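Side-chain contact in endoglucanase (Uncultured bacterium, PDB 3X17), which hydrolyses internal beta-1,4-glucosidic bonds of cellulose as a family 9 glycoside hydrolase carrying an N-terminal Ig-like domain: residues A[24-27]-A[28-31]. Sequence-based numbering, arbitrary orientation.
Sequences GYHP and ATPK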
ATOM      1  N   GLY A  24     -16.556   8.177  -4.085  1.00 35.07           N
ATOM      2  CA  GLY A  24     -16.939   9.433  -4.744  1.00 38.17           C
ATOM      3  C   GLY A  24     -15.758  10.354  -5.023  1.00 38.11           C
ATOM      4  O   GLY A  24     -14.682   9.896  -5.429  1.00 39.41           O
ATOM      5  N   TYR A  25     -15.978  11.658  -4.860  1.00 38.88           N
ATOM      6  CA  TYR A  25     -15.040  12.668  -5.358  1.00 37.92           C
ATOM      7  C   TYR A  25     -15.019  13.860  -4.424  1.00 37.67           C
ATOM      8  O   TYR A  25     -16.066  14.253  -3.900  1.00 37.41           O
ATOM      9  CB  TYR A  25     -15.443  13.132  -6.764  1.00 36.64           C
ATOM     10  CG  TYR A  25     -15.578  12.003  -7.783  1.00 36.81           C
ATOM     11  CD1 TYR A  25     -16.770  11.299  -7.903  1.00 34.66           C
ATOM     12  CD2 TYR A  25     -14.534  11.676  -8.643  1.00 30.53           C
ATOM     13  CE1 TYR A  25     -16.903  10.252  -8.792  1.00 35.63           C
ATOM     14  CE2 TYR A  25     -14.670  10.639  -9.580  1.00 32.30           C
ATOM     15  CZ  TYR A  25     -15.868   9.944  -9.652  1.00 36.67           C
ATOM     16  OH  TYR A  25     -16.028   8.893 -10.541  1.00 37.98           O
ATOM     17  N   HIS A  26     -13.833  14.420  -4.200  1.00 38.44           N
ATOM     18  CA  HIS A  26     -13.718  15.683  -3.486  1.00 41.20           C
ATOM     19  C   HIS A  26     -14.175  16.826  -4.409  1.00 42.29           C
ATOM     20  O   HIS A  26     -13.973  16.764  -5.621  1.00 42.76           O
ATOM     21  CB  HIS A  26     -12.274  15.907  -3.037  1.00 41.20           C
ATOM     22  CG  HIS A  26     -12.079  17.159  -2.237  1.00 48.58           C
ATOM     23  ND1 HIS A  26     -12.117  17.177  -0.859  1.00 53.40           N
ATOM     24  CD2 HIS A  26     -11.893  18.445  -2.622  1.00 52.73           C
ATOM     25  CE1 HIS A  26     -11.929  18.412  -0.428  1.00 52.91           C
ATOM     26  NE2 HIS A  26     -11.775  19.200  -1.478  1.00 54.33           N
ATOM     27  N   PRO A  27     -14.777  17.881  -3.839  1.00 44.36           N
ATOM     28  CA  PRO A  27     -15.280  18.943  -4.730  1.00 45.32           C
ATOM     29  C   PRO A  27     -14.207  19.577  -5.635  1.00 45.16           C
ATOM     30  O   PRO A  27     -14.486  19.914  -6.785  1.00 45.61           O
ATOM     31  CB  PRO A  27     -15.873  19.967  -3.768  1.00 46.27           C
ATOM     32  CG  PRO A  27     -16.198  19.180  -2.495  1.00 46.55           C
ATOM     33  CD  PRO A  27     -15.296  17.983  -2.457  1.00 43.98           C
ATOM     34  N   ALA A  28     -12.967  19.638  -5.175  1.00 44.84           N
ATOM     35  CA  ALA A  28     -11.959  20.400  -5.898  1.00 45.42           C
ATOM     36  C   ALA A  28     -11.294  19.626  -7.032  1.00 46.00           C
ATOM     37  O   ALA A  28     -10.428  20.152  -7.729  1.00 47.98           O
ATOM     38  CB  ALA A  28     -10.905  20.947  -4.943  1.00 46.08           C
ATOM     39  N   THR A  29     -11.613  18.349  -7.178  1.00 45.76           N
ATOM     40  CA  THR A  29     -10.786  17.528  -8.033  1.00 44.46           C
ATOM     41  C   THR A  29     -11.488  17.235  -9.330  1.00 43.67           C
ATOM     42  O   THR A  29     -12.715  17.356  -9.419  1.00 44.19           O
ATOM     43  CB  THR A  29     -10.384  16.203  -7.343  1.00 46.56           C
ATOM     44  OG1 THR A  29     -11.464  15.260  -7.426  1.00 47.49           O
ATOM     45  CG2 THR A  29     -10.034  16.458  -5.875  1.00 42.22           C
ATOM     46  N   PRO A  30     -10.714  16.814 -10.339  1.00 42.05           N
ATOM     47  CA  PRO A  30     -11.295  16.229 -11.551  1.00 42.44           C
ATOM     48  C   PRO A  30     -12.166  15.029 -11.223  1.00 40.63           C
ATOM     49  O   PRO A  30     -11.947  14.373 -10.215  1.00 40.85           O
ATOM     50  CB  PRO A  30     -10.074  15.810 -12.377  1.00 41.96           C
ATOM     51  CG  PRO A  30      -8.896  16.556 -11.740  1.00 43.85           C
ATOM     52  CD  PRO A  30      -9.246  16.725 -10.303  1.00 41.11           C
ATOM     53  N   LYS A  31     -13.212  14.807 -12.004  1.00 40.12           N
ATOM     54  CA  LYS A  31     -14.202  13.776 -11.668  1.00 41.55           C
ATOM     55  C   LYS A  31     -14.572  12.972 -12.908  1.00 43.00           C
ATOM     56  O   LYS A  31     -15.298  13.466 -13.777  1.00 45.42           O
ATOM     57  CB  LYS A  31     -15.448  14.396 -11.021  1.00 41.81           C
ATOM     58  CG  LYS A  31     -15.164  15.420  -9.900  1.00 37.53           C
ATOM     59  CD  LYS A  31     -16.478  15.999  -9.334  1.00 40.24           C
ATOM     60  CE  LYS A  31     -16.222  17.030  -8.205  1.00 41.11           C
ATOM     61  NZ  LYS A  31     -15.279  18.147  -8.578  1.00 28.78           N
TER
HETATM   62  O   HOH W   1     -11.721  13.133  -5.615  1.00 37.78           O
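Lys-31 NZ is gripped by three backbone carbonyls: it donates to Pro-27 O at 2.6 Å, to Thr-29 O at 2.8 Å and, beyond the turn, to Thr-89 O. The two turn oxygens are approached differently: NZ lies in the carbonyl plane of Thr-29 but 49° out of that of Pro-27. The lysine chain runs extended through chi2 and chi3 and bends only at chi4, which swings the ammonium group back onto these oxygens. With an alanine in its place, the carbonyls of Pro-27, Thr-29 and Thr-89 would probably lose their common donor, and a gap would open beside Tyr-25 CB, where the CG and CD methylenes pack. Lys-31 CB sits over one face of the Tyr-25 ring, 4.1 Å from its centroid and 27° off its normal, a CH-pi contact; Phe-88 and Phe-110 meet the same tyrosine edge-to-face. A type I beta turn, His-26 to Thr-29, lies in the loop joining strands 24-25 and 32-37, which are not neighbours in the sheet of the Ig-like domain, and its closing bond, Thr-29 N to His-26 O, is nearly straight (170° at the hydrogen, 3.2 Å). Beside it, Thr-29 OG1 donates to Pro-30 O and accepts from a water, itself bound by His-26 N, which bridges the turn. Thr-29 CG2 packs 3.7 Å from His-26 CB, and the threonine side chain also touches Leu-463 of helix 456-469, where the turn faces the catalytic domain.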